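PDB 7D9E: gamma-glutamyltransferase 1 Threonine peptidase. MEROPS family T03 from Pseudomonas nitroreducens, which probably transfers gamma-glutamyl groups to acceptor amines in transpeptidation, a reaction of interest for making theanine. Local coordinates for residues F311-R314 / A315-G319; L318-P321 / Q322-K325; L302-E305 / I306-R309; Q277-G280 / I281-R285. All coordinates share one frame; numbering follows the deposited sequence.

Interaction 1 (F311-R314 / A315-G319)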
ATOM      1  N   PHE A 311       0.734 -17.414   2.027  1.00 19.27           N
ATOM      2  CA  PHE A 311      -0.368 -16.941   2.850  1.00 18.56           C
ATOM      3  C   PHE A 311      -0.566 -17.807   4.083  1.00 20.05           C
ATOM      4  O   PHE A 311      -1.065 -17.311   5.101  1.00 21.23           O
ATOM      5  CB  PHE A 311      -1.640 -16.813   2.027  1.00 17.74           C
ATOM      6  CG  PHE A 311      -1.716 -15.506   1.288  1.00 18.01           C
ATOM      7  CD1 PHE A 311      -2.232 -14.382   1.915  1.00 19.74           C
ATOM      8  CD2 PHE A 311      -1.219 -15.387  -0.005  1.00 19.68           C
ATOM      9  CE1 PHE A 311      -2.276 -13.165   1.254  1.00 20.71           C
ATOM     10  CE2 PHE A 311      -1.261 -14.153  -0.676  1.00 19.54           C
ATOM     11  CZ  PHE A 311      -1.799 -13.060  -0.047  1.00 18.95           C
ATOM     12  N   ALA A 312      -0.178 -19.084   4.029  1.00 20.65           N
ATOM     13  CA  ALA A 312      -0.217 -19.888   5.251  1.00 23.24           C
ATOM     14  C   ALA A 312       0.679 -19.290   6.331  1.00 24.21           C
ATOM     15  O   ALA A 312       0.279 -19.197   7.502  1.00 24.11           O
ATOM     16  CB  ALA A 312       0.205 -21.329   4.964  1.00 22.46           C
ATOM     17  N   ASP A 313       1.894 -18.877   5.952  1.00 21.36           N
ATOM     18  CA  ASP A 313       2.835 -18.306   6.907  1.00 19.64           C
ATOM     19  C   ASP A 313       2.382 -16.928   7.375  1.00 21.25           C
ATOM     20  O   ASP A 313       2.520 -16.584   8.563  1.00 21.22           O
ATOM     21  CB  ASP A 313       4.216 -18.173   6.268  1.00 21.10           C
ATOM     22  CG  ASP A 313       4.942 -19.491   6.118  1.00 26.56           C
ATOM     23  OD1 ASP A 313       4.390 -20.539   6.510  1.00 26.89           O
ATOM     24  OD2 ASP A 313       6.092 -19.476   5.615  1.00 26.12           O
ATOM     25  N   ARG A 314       1.882 -16.117   6.445  1.00 19.85           N
ATOM     26  CA  ARG A 314       1.430 -14.762   6.769  1.00 16.95           C
ATOM     27  C   ARG A 314       0.377 -14.776   7.869  1.00 19.86           C
ATOM     28  O   ARG A 314       0.458 -13.988   8.829  1.00 21.41           O
ATOM     29  CB  ARG A 314       0.872 -14.120   5.490  1.00 18.70           C
ATOM     30  CG  ARG A 314       0.364 -12.690   5.667  1.00 19.84           C
ATOM     31  CD  ARG A 314      -0.284 -12.162   4.365  1.00 21.29           C
ATOM     32  NE  ARG A 314      -0.508 -10.721   4.438  1.00 20.63           N
ATOM     33  CZ  ARG A 314      -1.496 -10.131   5.121  1.00 32.89           C
ATOM     34  NH1 ARG A 314      -2.394 -10.841   5.799  1.00 28.22           N
ATOM     35  NH2 ARG A 314      -1.583  -8.807   5.148  1.00 26.50           N
ATOM     36  N   ALA A 315      -0.587 -15.698   7.778  1.00 20.86           N
ATOM     37  CA  ALA A 315      -1.699 -15.696   8.721  1.00 22.54           C
ATOM     38  C   ALA A 315      -1.273 -16.151  10.109  1.00 23.80           C
ATOM     39  O   ALA A 315      -1.880 -15.753  11.111  1.00 27.06           O
ATOM     40  CB  ALA A 315      -2.815 -16.615   8.218  1.00 25.41           C
ATOM     41  N   ASP A 316      -0.239 -16.973  10.195  1.00 23.43           N
ATOM     42  CA  ASP A 316       0.096 -17.592  11.467  1.00 25.50           C
ATOM     43  C   ASP A 316       1.120 -16.796  12.256  1.00 27.15           C
ATOM     44  O   ASP A 316       1.037 -16.748  13.493  1.00 29.68           O
ATOM     45  CB  ASP A 316       0.637 -19.003  11.204  1.00 25.70           C
ATOM     46  CG  ASP A 316       0.487 -19.921  12.395  1.00 39.48           C
ATOM     47  OD1 ASP A 316      -0.651 -20.132  12.866  1.00 44.28           O
ATOM     48  OD2 ASP A 316       1.521 -20.447  12.844  1.00 39.54           O
ATOM     49  N   TYR A 317       2.092 -16.181  11.578  1.00 24.70           N
ATOM     50  CA  TYR A 317       3.276 -15.683  12.253  1.00 23.67           C
ATOM     51  C   TYR A 317       3.404 -14.171  12.319  1.00 21.10           C
ATOM     52  O   TYR A 317       4.133 -13.683  13.185  1.00 24.85           O
ATOM     53  CB  TYR A 317       4.547 -16.212  11.565  1.00 25.23           C
ATOM     54  CG  TYR A 317       4.615 -17.712  11.505  1.00 23.39           C
ATOM     55  CD1 TYR A 317       4.646 -18.472  12.666  1.00 28.66           C
ATOM     56  CD2 TYR A 317       4.652 -18.365  10.287  1.00 23.49           C
ATOM     57  CE1 TYR A 317       4.709 -19.856  12.612  1.00 28.57           C
ATOM     58  CE2 TYR A 317       4.718 -19.745  10.223  1.00 27.60           C
ATOM     59  CZ  TYR A 317       4.735 -20.482  11.382  1.00 28.65           C
ATOM     60  OH  TYR A 317       4.789 -21.853  11.327  1.00 30.79           O
ATOM     61  N   LEU A 318       2.769 -13.426  11.427  1.00 20.47           N
ATOM     62  CA  LEU A 318       3.184 -12.054  11.169  1.00 19.94           C
ATOM     63  C   LEU A 318       2.322 -11.009  11.876  1.00 21.34           C
ATOM     64  O   LEU A 318       1.093 -11.119  11.957  1.00 22.82           O
ATOM     65  CB  LEU A 318       3.258 -11.766   9.671  1.00 19.57           C
ATOM     66  CG  LEU A 318       4.116 -12.761   8.880  1.00 21.48           C
ATOM     67  CD1 LEU A 318       4.236 -12.266   7.452  1.00 19.74           C
ATOM     68  CD2 LEU A 318       5.496 -12.916   9.459  1.00 20.75           C
ATOM     69  N   GLY A 319       3.005  -9.988  12.380  1.00 22.23           N
ATOM     70  CA  GLY A 319       2.367  -8.895  13.083  1.00 21.87           C
ATOM     71  C   GLY A 319       3.425  -7.889  13.481  1.00 22.65           C
ATOM     72  O   GLY A 319       4.592  -8.039  13.133  1.00 23.13           O
TER
HETATM   73  O   HOH W   1      -0.819 -12.685  10.974  1.00 22.56           O
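D313 and Y317 meet one turn apart at the end of helix 297-317. The carboxylate reaches the rim of the phenol ring, with D313 OD1 3.8 Å from Y317 CE2 and in the ring plane, and the two planes are 66° apart. D316 CB lies over the centre of one ring face. L318 CD1 packs on R314 CA at 3.8 Å. Among the backbone bonds, A315 N donates to F311 O at 3.2 Å, while D313 O takes two donors: Y317 N at 3.1 Å almost in line with the carbonyl, and D316 N from well above its plane. That carbonyl belongs to the last turn, before L318 leaves helical geometry. Water 1 bridges R314 O and L318 O, at 2.8 and 2.7 Å. The polar ends are held elsewhere: D313 by Y336 and a salt bridge to R340, Y317 OH by the amide of L359. With an alanine at Y317, the L359 amide is likely to lose its partner and a gap to open beside D313. With CG opposite its own backbone N (chi1 -180°), R314 runs out extended, binds S270 through NE, and its side chain comes within about 5 Å of the bound DON, nearest atoms. Helix 328-332 covers D313, Y317 and L318 through L331, and the partner chain packs on F311, A312 and A315 through its Q127, L128 and V57.

Interaction 2 (L318-P321 / Q322-K325)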
ATOM      1  N   LEU A 318       2.769 -13.426  11.427  1.00 20.47           N
ATOM      2  CA  LEU A 318       3.184 -12.054  11.169  1.00 19.94           C
ATOM      3  C   LEU A 318       2.322 -11.009  11.876  1.00 21.34           C
ATOM      4  O   LEU A 318       1.093 -11.119  11.957  1.00 22.82           O
ATOM      5  CB  LEU A 318       3.258 -11.766   9.671  1.00 19.57           C
ATOM      6  CG  LEU A 318       4.116 -12.761   8.880  1.00 21.48           C
ATOM      7  CD1 LEU A 318       4.236 -12.266   7.452  1.00 19.74           C
ATOM      8  CD2 LEU A 318       5.496 -12.916   9.459  1.00 20.75           C
ATOM      9  N   GLY A 319       3.005  -9.988  12.380  1.00 22.23           N
ATOM     10  CA  GLY A 319       2.367  -8.895  13.083  1.00 21.87           C
ATOM     11  C   GLY A 319       3.425  -7.889  13.481  1.00 22.65           C
ATOM     12  O   GLY A 319       4.592  -8.039  13.133  1.00 23.13           O
ATOM     13  N   ASP A 320       3.020  -6.875  14.249  1.00 20.87           N
ATOM     14  CA  ASP A 320       3.958  -5.847  14.684  1.00 20.81           C
ATOM     15  C   ASP A 320       5.135  -6.497  15.397  1.00 20.95           C
ATOM     16  O   ASP A 320       4.932  -7.190  16.403  1.00 21.20           O
ATOM     17  CB  ASP A 320       3.216  -4.895  15.614  1.00 19.38           C
ATOM     18  CG  ASP A 320       4.050  -3.695  16.054  1.00 23.57           C
ATOM     19  OD1 ASP A 320       5.278  -3.820  16.289  1.00 21.70           O
ATOM     20  OD2 ASP A 320       3.461  -2.609  16.241  1.00 21.68           O
ATOM     21  N   PRO A 321       6.372  -6.281  14.937  1.00 21.89           N
ATOM     22  CA  PRO A 321       7.492  -7.072  15.458  1.00 21.94           C
ATOM     23  C   PRO A 321       7.944  -6.676  16.844  1.00 27.04           C
ATOM     24  O   PRO A 321       8.811  -7.359  17.411  1.00 29.95           O
ATOM     25  CB  PRO A 321       8.618  -6.809  14.437  1.00 25.69           C
ATOM     26  CG  PRO A 321       8.313  -5.472  13.873  1.00 22.78           C
ATOM     27  CD  PRO A 321       6.783  -5.361  13.861  1.00 22.16           C
ATOM     28  N   GLN A 322       7.420  -5.586  17.394  1.00 23.35           N
ATOM     29  CA  GLN A 322       7.712  -5.215  18.762  1.00 25.88           C
ATOM     30  C   GLN A 322       6.704  -5.783  19.752  1.00 26.88           C
ATOM     31  O   GLN A 322       6.901  -5.641  20.961  1.00 28.27           O
ATOM     32  CB  GLN A 322       7.796  -3.690  18.908  1.00 25.63           C
ATOM     33  CG  GLN A 322       9.183  -3.116  18.596  1.00 35.54           C
ATOM     34  CD  GLN A 322       9.626  -3.362  17.168  1.00 38.22           C
ATOM     35  OE1 GLN A 322       9.121  -2.737  16.241  1.00 30.82           O
ATOM     36  NE2 GLN A 322      10.576  -4.270  16.984  1.00 34.26           N
ATOM     37  N   PHE A 323       5.647  -6.431  19.267  1.00 24.96           N
ATOM     38  CA  PHE A 323       4.610  -6.975  20.135  1.00 29.91           C
ATOM     39  C   PHE A 323       4.645  -8.493  20.233  1.00 29.05           C
ATOM     40  O   PHE A 323       3.971  -9.062  21.098  1.00 32.95           O
ATOM     41  CB  PHE A 323       3.216  -6.499  19.686  1.00 24.36           C
ATOM     42  CG  PHE A 323       2.929  -5.083  20.089  1.00 24.98           C
ATOM     43  CD1 PHE A 323       3.543  -4.027  19.419  1.00 24.51           C
ATOM     44  CD2 PHE A 323       2.051  -4.811  21.115  1.00 28.11           C
ATOM     45  CE1 PHE A 323       3.285  -2.715  19.796  1.00 26.47           C
ATOM     46  CE2 PHE A 323       1.799  -3.499  21.508  1.00 28.78           C
ATOM     47  CZ  PHE A 323       2.416  -2.454  20.840  1.00 27.32           C
ATOM     48  N   SER A 324       5.429  -9.155  19.388  1.00 29.19           N
ATOM     49  CA  SER A 324       5.686 -10.582  19.524  1.00 30.45           C
ATOM     50  C   SER A 324       7.043 -10.843  18.897  1.00 28.84           C
ATOM     51  O   SER A 324       7.566  -9.998  18.165  1.00 30.08           O
ATOM     52  CB  SER A 324       4.583 -11.398  18.851  1.00 36.22           C
ATOM     53  OG  SER A 324       4.782 -11.471  17.459  1.00 37.36           O
ATOM     54  N   LYS A 325       7.616 -12.014  19.194  1.00 28.93           N
ATOM     55  CA  LYS A 325       8.889 -12.425  18.602  1.00 28.24           C
ATOM     56  C   LYS A 325       8.619 -13.135  17.284  1.00 29.01           C
ATOM     57  O   LYS A 325       8.476 -14.357  17.229  1.00 34.31           O
ATOM     58  CB  LYS A 325       9.668 -13.348  19.528  1.00 33.51           C
ATOM     59  CG  LYS A 325      11.147 -13.400  19.196  1.00 47.72           C
TER
HETATM   60  O   HOH W   2       6.731  -1.539  16.163  1.00 22.85           O
HETATM   61  O   HOH W   3       3.034  -9.129  16.993  1.00 28.18           O
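D320 and F323 form the close-packed side of a tight turn in the loop between helices 297-317 and 328-332. D320 CG lies 3.4 Å from F323 CD1, the carboxylate and ring planes being inclined at 61°. Two bonds close the turn: F323 N gives to D320 O at 3.0 Å, as in a type I beta turn with P321 and Q322 at its corners, and Q322 N gives to D320 OD1 at 3.0 Å, the Asx turn. CG placed across from the backbone N (chi1 -175°) sets OD1 in front of that amide, which meets it on the anti side, 21° out of plane. OD2, itself close to the F323 ring, accepts from the backbone N of R69 in the partner chain. The looser side is Q322, an exposed residue whose bent chain passes beside the P321 ring and binds R250 through OE1. Water 2 joins Q322 OE1 to D320 OD1, 2.7 Å from each. Water 3 accepts from S324 OG and donates to D320 O at 2.8 Å. Were a leucine in place of D320, the amides of Q322 and of R69 in the partner chain would probably be left without their acceptor, the turn then resting on the F323 N to D320 O bond. One carboxylate thus shapes the turn with one oxygen and joins the two chains with the other; its buried negative charge is probably stabilised by two amide N-H groups and a water.

Interaction 3 (L302-E305 / I306-R309)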
ATOM      1  N   LEU A 302       1.215 -22.403 -11.092  1.00 21.18           N
ATOM      2  CA  LEU A 302       2.464 -22.381 -10.335  1.00 22.80           C
ATOM      3  C   LEU A 302       2.487 -21.219  -9.354  1.00 20.05           C
ATOM      4  O   LEU A 302       2.831 -21.401  -8.182  1.00 21.15           O
ATOM      5  CB  LEU A 302       3.650 -22.306 -11.290  1.00 22.76           C
ATOM      6  CG  LEU A 302       4.021 -23.593 -12.038  1.00 22.39           C
ATOM      7  CD1 LEU A 302       5.066 -23.307 -13.108  1.00 25.90           C
ATOM      8  CD2 LEU A 302       4.521 -24.642 -11.060  1.00 26.33           C
ATOM      9  N   LEU A 303       2.109 -20.010  -9.799  1.00 19.28           N
ATOM     10  CA  LEU A 303       2.097 -18.892  -8.857  1.00 18.34           C
ATOM     11  C   LEU A 303       1.147 -19.174  -7.701  1.00 19.13           C
ATOM     12  O   LEU A 303       1.449 -18.844  -6.543  1.00 20.04           O
ATOM     13  CB  LEU A 303       1.707 -17.578  -9.525  1.00 18.79           C
ATOM     14  CG  LEU A 303       2.569 -17.057 -10.672  1.00 26.42           C
ATOM     15  CD1 LEU A 303       2.354 -15.536 -10.820  1.00 28.10           C
ATOM     16  CD2 LEU A 303       4.046 -17.360 -10.532  1.00 23.88           C
ATOM     17  N   SER A 304      -0.021 -19.767  -8.001  1.00 19.59           N
ATOM     18  CA  SER A 304      -1.002 -20.057  -6.962  1.00 19.17           C
ATOM     19  C   SER A 304      -0.453 -21.047  -5.947  1.00 19.93           C
ATOM     20  O   SER A 304      -0.700 -20.904  -4.745  1.00 19.59           O
ATOM     21  CB  SER A 304      -2.294 -20.585  -7.583  1.00 20.56           C
ATOM     22  OG  SER A 304      -2.847 -19.632  -8.499  1.00 20.55           O
ATOM     23  N   GLU A 305       0.310 -22.045  -6.409  1.00 18.98           N
ATOM     24  CA  GLU A 305       0.888 -23.020  -5.489  1.00 20.08           C
ATOM     25  C   GLU A 305       1.888 -22.354  -4.557  1.00 22.21           C
ATOM     26  O   GLU A 305       1.983 -22.710  -3.372  1.00 21.77           O
ATOM     27  CB  GLU A 305       1.574 -24.133  -6.276  1.00 23.12           C
ATOM     28  CG  GLU A 305       0.628 -25.165  -6.855  1.00 23.33           C
ATOM     29  CD  GLU A 305       0.065 -26.094  -5.792  1.00 25.57           C
ATOM     30  OE1 GLU A 305       0.859 -26.800  -5.117  1.00 26.03           O
ATOM     31  OE2 GLU A 305      -1.171 -26.120  -5.615  1.00 24.33           O
ATOM     32  N   ILE A 306       2.653 -21.392  -5.078  1.00 20.72           N
ATOM     33  CA  ILE A 306       3.572 -20.648  -4.230  1.00 21.01           C
ATOM     34  C   ILE A 306       2.794 -19.781  -3.248  1.00 19.39           C
ATOM     35  O   ILE A 306       3.093 -19.752  -2.046  1.00 19.53           O
ATOM     36  CB  ILE A 306       4.543 -19.815  -5.085  1.00 20.65           C
ATOM     37  CG1 ILE A 306       5.276 -20.698  -6.097  1.00 22.36           C
ATOM     38  CG2 ILE A 306       5.538 -19.123  -4.175  1.00 22.42           C
ATOM     39  CD1 ILE A 306       6.182 -19.923  -7.027  1.00 23.12           C
ATOM     40  N   GLU A 307       1.755 -19.099  -3.735  1.00 20.06           N
ATOM     41  CA  GLU A 307       0.979 -18.198  -2.891  1.00 20.14           C
ATOM     42  C   GLU A 307       0.292 -18.937  -1.750  1.00 19.56           C
ATOM     43  O   GLU A 307       0.143 -18.372  -0.659  1.00 20.18           O
ATOM     44  CB  GLU A 307      -0.017 -17.399  -3.738  1.00 19.97           C
ATOM     45  CG  GLU A 307       0.737 -16.431  -4.666  1.00 18.54           C
ATOM     46  CD  GLU A 307      -0.028 -16.009  -5.892  1.00 19.78           C
ATOM     47  OE1 GLU A 307      -1.088 -16.594  -6.191  1.00 22.67           O
ATOM     48  OE2 GLU A 307       0.467 -15.086  -6.578  1.00 20.76           O
ATOM     49  N   LYS A 308      -0.076 -20.205  -1.957  1.00 19.30           N
ATOM     50  CA  LYS A 308      -0.671 -20.988  -0.882  1.00 20.85           C
ATOM     51  C   LYS A 308       0.229 -20.999   0.345  1.00 22.20           C
ATOM     52  O   LYS A 308      -0.237 -20.822   1.480  1.00 21.82           O
ATOM     53  CB  LYS A 308      -0.908 -22.422  -1.348  1.00 21.45           C
ATOM     54  CG  LYS A 308      -2.234 -22.634  -2.094  1.00 21.41           C
ATOM     55  CD  LYS A 308      -2.335 -24.082  -2.525  1.00 22.81           C
ATOM     56  CE  LYS A 308      -3.776 -24.570  -2.667  1.00 24.89           C
ATOM     57  NZ  LYS A 308      -4.552 -23.779  -3.688  1.00 24.50           N
ATOM     58  N   ARG A 309       1.532 -21.238   0.131  1.00 20.47           N
ATOM     59  CA  ARG A 309       2.462 -21.376   1.247  1.00 21.55           C
ATOM     60  C   ARG A 309       2.762 -20.021   1.870  1.00 19.60           C
ATOM     61  O   ARG A 309       2.886 -19.908   3.094  1.00 21.92           O
ATOM     62  CB  ARG A 309       3.746 -22.056   0.767  1.00 22.08           C
ATOM     63  CG  ARG A 309       3.671 -23.576   0.739  1.00 23.85           C
ATOM     64  CD  ARG A 309       2.963 -24.049  -0.523  1.00 22.79           C
ATOM     65  NE  ARG A 309       2.655 -25.474  -0.460  1.00 23.90           N
ATOM     66  CZ  ARG A 309       2.084 -26.160  -1.444  1.00 24.13           C
ATOM     67  NH1 ARG A 309       1.766 -25.547  -2.567  1.00 22.95           N
ATOM     68  NH2 ARG A 309       1.811 -27.449  -1.286  1.00 27.49           N
TER
HETATM   69  O   HOH W   4      -2.486 -16.773  -8.699  1.00 24.86           O
HETATM   70  O   HOH W   5      -2.859 -23.919  -5.943  1.00 24.21           O
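An i to i+4 salt bridge inside helix 297-317 joins E305 and R309. Their side chains lie alongside each other and point the same way; E305 OE1 is 3.0 Å from R309 NH1, approached from above the carboxylate plane. The ordinary helical bonds run I306 N to L302 O, E307 N to L303 O and K308 N to S304 O. On the same carbonyls, E307 CG lies 3.1 Å from L303 O, and I306 CG1 sits 3.3 Å from L302 O. Water 4 donates to E307 OE1 and to S304 OG, itself hydrogen-bonded to I300 O; water 5 links E305 OE2 to K308 NZ, which are 4.5 Å apart. K308 has its salt bridge with D132 of the partner chain; R309 NE pairs with E343, and S350 OG binds both E305 OE1 and R309 NH2. The buried E305 charge is probably well compensated. Where a fourth helical bond would be expected, R309 N stands 3.8 Å from E305 O and bonds only weakly to I306 O. The arginine's bend at chi2 (81°) instead brings NH1 back to donate to E305 O at 3.0 Å as well as to OE1, both oxygens lying in the guanidinium plane.

Interaction 4 (Q277-G280 / I281-R285)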
ATOM      1  N   GLN A 277       9.868 -14.920  -0.041  1.00 18.89           N
ATOM      2  CA  GLN A 277       9.423 -16.288  -0.276  1.00 19.17           C
ATOM      3  C   GLN A 277       8.993 -16.502  -1.722  1.00 20.34           C
ATOM      4  O   GLN A 277       9.317 -17.538  -2.323  1.00 20.38           O
ATOM      5  CB  GLN A 277       8.284 -16.636   0.679  1.00 19.22           C
ATOM      6  CG  GLN A 277       8.745 -16.719   2.134  1.00 18.57           C
ATOM      7  CD  GLN A 277       7.638 -17.140   3.072  1.00 19.09           C
ATOM      8  OE1 GLN A 277       6.474 -17.186   2.701  1.00 23.07           O
ATOM      9  NE2 GLN A 277       7.997 -17.440   4.315  1.00 21.30           N
ATOM     10  N   LEU A 278       8.238 -15.553  -2.288  1.00 18.68           N
ATOM     11  CA  LEU A 278       7.763 -15.704  -3.665  1.00 16.96           C
ATOM     12  C   LEU A 278       8.936 -15.779  -4.633  1.00 18.42           C
ATOM     13  O   LEU A 278       9.001 -16.674  -5.494  1.00 18.75           O
ATOM     14  CB  LEU A 278       6.849 -14.542  -4.040  1.00 16.83           C
ATOM     15  CG  LEU A 278       5.478 -14.541  -3.365  1.00 18.05           C
ATOM     16  CD1 LEU A 278       4.926 -13.116  -3.396  1.00 17.85           C
ATOM     17  CD2 LEU A 278       4.482 -15.515  -3.962  1.00 18.81           C
ATOM     18  N   ILE A 279       9.878 -14.840  -4.510  1.00 18.58           N
ATOM     19  CA  ILE A 279      11.037 -14.817  -5.398  1.00 18.63           C
ATOM     20  C   ILE A 279      11.925 -16.027  -5.150  1.00 20.94           C
ATOM     21  O   ILE A 279      12.371 -16.701  -6.088  1.00 22.37           O
ATOM     22  CB  ILE A 279      11.807 -13.493  -5.236  1.00 19.75           C
ATOM     23  CG1 ILE A 279      10.943 -12.331  -5.728  1.00 19.44           C
ATOM     24  CG2 ILE A 279      13.149 -13.549  -5.933  1.00 21.73           C
ATOM     25  CD1 ILE A 279      11.470 -10.971  -5.329  1.00 22.25           C
ATOM     26  N   GLY A 280      12.166 -16.342  -3.881  1.00 20.92           N
ATOM     27  CA  GLY A 280      13.057 -17.438  -3.570  1.00 21.03           C
ATOM     28  C   GLY A 280      12.514 -18.769  -4.038  1.00 23.44           C
ATOM     29  O   GLY A 280      13.254 -19.613  -4.549  1.00 23.17           O
ATOM     30  N   ILE A 281      11.215 -18.980  -3.854  1.00 22.06           N
ATOM     31  CA  ILE A 281      10.615 -20.237  -4.269  1.00 21.73           C
ATOM     32  C   ILE A 281      10.575 -20.316  -5.783  1.00 24.84           C
ATOM     33  O   ILE A 281      10.844 -21.369  -6.371  1.00 23.70           O
ATOM     34  CB  ILE A 281       9.222 -20.396  -3.648  1.00 20.79           C
ATOM     35  CG1 ILE A 281       9.365 -20.633  -2.136  1.00 23.52           C
ATOM     36  CG2 ILE A 281       8.474 -21.547  -4.311  1.00 24.87           C
ATOM     37  CD1 ILE A 281       8.067 -20.585  -1.383  1.00 23.93           C
ATOM     38  N   LYS A 282      10.222 -19.214  -6.449  1.00 22.32           N
ATOM     39  CA  LYS A 282      10.194 -19.262  -7.909  1.00 21.13           C
ATOM     40  C   LYS A 282      11.568 -19.597  -8.471  1.00 21.98           C
ATOM     41  O   LYS A 282      11.686 -20.363  -9.440  1.00 24.78           O
ATOM     42  CB  LYS A 282       9.681 -17.951  -8.509  1.00 22.32           C
ATOM     43  CG  LYS A 282       9.723 -17.960 -10.028  1.00 21.87           C
ATOM     44  CD  LYS A 282       9.012 -16.759 -10.606  1.00 22.74           C
ATOM     45  CE  LYS A 282       8.697 -16.986 -12.080  1.00 27.10           C
ATOM     46  NZ  LYS A 282       9.948 -17.224 -12.848  1.00 36.23           N
ATOM     47  N   GLU A 283      12.628 -19.029  -7.882  1.00 22.72           N
ATOM     48  CA  GLU A 283      13.980 -19.355  -8.330  1.00 22.67           C
ATOM     49  C   GLU A 283      14.294 -20.831  -8.103  1.00 24.28           C
ATOM     50  O   GLU A 283      14.900 -21.485  -8.960  1.00 29.34           O
ATOM     51  CB  GLU A 283      15.009 -18.468  -7.633  1.00 27.76           C
ATOM     52  CG  GLU A 283      14.901 -16.979  -7.981  1.00 30.89           C
ATOM     53  CD  GLU A 283      15.536 -16.596  -9.313  1.00 49.50           C
ATOM     54  OE1 GLU A 283      16.778 -16.448  -9.372  1.00 47.95           O
ATOM     55  OE2 GLU A 283      14.785 -16.406 -10.293  1.00 49.92           O
ATOM     56  N   GLN A 284      13.898 -21.367  -6.942  1.00 25.83           N
ATOM     57  CA  GLN A 284      14.132 -22.779  -6.660  1.00 27.91           C
ATOM     58  C   GLN A 284      13.442 -23.672  -7.676  1.00 28.29           C
ATOM     59  O   GLN A 284      13.945 -24.753  -7.995  1.00 30.50           O
ATOM     60  CB  GLN A 284      13.607 -23.096  -5.259  1.00 31.02           C
ATOM     61  CG  GLN A 284      14.540 -22.713  -4.141  1.00 30.87           C
ATOM     62  CD  GLN A 284      15.939 -23.246  -4.334  1.00 45.24           C
ATOM     63  OE1 GLN A 284      16.144 -24.457  -4.412  1.00 42.46           O
ATOM     64  NE2 GLN A 284      16.908 -22.344  -4.450  1.00 46.69           N
ATOM     65  N   ARG A 285      12.288 -23.241  -8.182  1.00 25.56           N
ATOM     66  CA  ARG A 285      11.493 -24.008  -9.136  1.00 25.56           C
ATOM     67  C   ARG A 285      11.711 -23.564 -10.581  1.00 27.74           C
ATOM     68  O   ARG A 285      10.813 -23.726 -11.410  1.00 26.88           O
ATOM     69  CB  ARG A 285      10.004 -23.953  -8.773  1.00 27.25           C
ATOM     70  CG  ARG A 285       9.648 -24.468  -7.374  1.00 29.36           C
ATOM     71  CD  ARG A 285      10.181 -25.877  -7.137  1.00 35.17           C
ATOM     72  NE  ARG A 285       9.627 -26.881  -8.052  1.00 33.99           N
ATOM     73  CZ  ARG A 285       8.783 -27.859  -7.717  1.00 35.74           C
ATOM     74  NH1 ARG A 285       8.390 -28.042  -6.461  1.00 33.52           N
ATOM     75  NH2 ARG A 285       8.368 -28.705  -8.654  1.00 29.97           N
TER
HETATM   76  O   HOH W   6      16.063 -19.352  -4.150  1.00 29.46           O
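Q277 and I281 are joined in helix 271-284 through the Q277 carbonyl, which meets both the amide and the side chain of I281. The backbone bonds come first: I281 N donates to Q277 O at 2.8 Å, and K282 N to L278 O, E283 N to I279 O and Q284 N to G280 O, each at 3.0 Å. R285 N adds a bond to I281 O before the chain turns out of helical geometry. Side-chain carbons rest on the same carbonyls. With CG1 beside the backbone N (chi1 -70°), I281 lays that branch over Q277 O at 3.1 Å, and E283 CG lies 3.2 Å from I279 O. Water 6 handles the outer side, donating to G280 O at 2.8 Å and accepting from Q284 NE2. G280 has no side chain, so this turn presents backbone to the partly exposed side. The polar ends find partners beyond the helix: Q277 NE2 gives to L331 O, K282 makes a salt bridge with D110 of the partner chain and a cation-pi contact with F289, and R285 NE forms a salt bridge with D288. I281 also packs on I337 and A341, whereas I279 and E283 lie on W257. The arrangement is that of the last turns of a largely buried alpha-helix, packed against helices 297-317 and 334-343 and strand 248-257, with Q284 exposed.

Interactions 1, 3 and 4 are buried and helical, whereas interaction 2 is a surface turn. Interactions 1 and 3 follow one another on helix 297-317; interaction 1 closes that helix, and interaction 2 shares L318 and G319 with it. Interaction 4 lies on helix 271-284 and touches both: D313 OD2 to Q277 NE2, 3.1 Å, is a probable hydrogen bond, while I306 CG1 packs on I281 CG2 at 3.8 Å. Interaction 3 is the most charged within its own segments, interaction 4 chiefly backbone bonds and aliphatic packing, and interaction 2 a carboxylate-led turn with waters. R314 brings interaction 1 nearer the bound DON than D320 brings interaction 2.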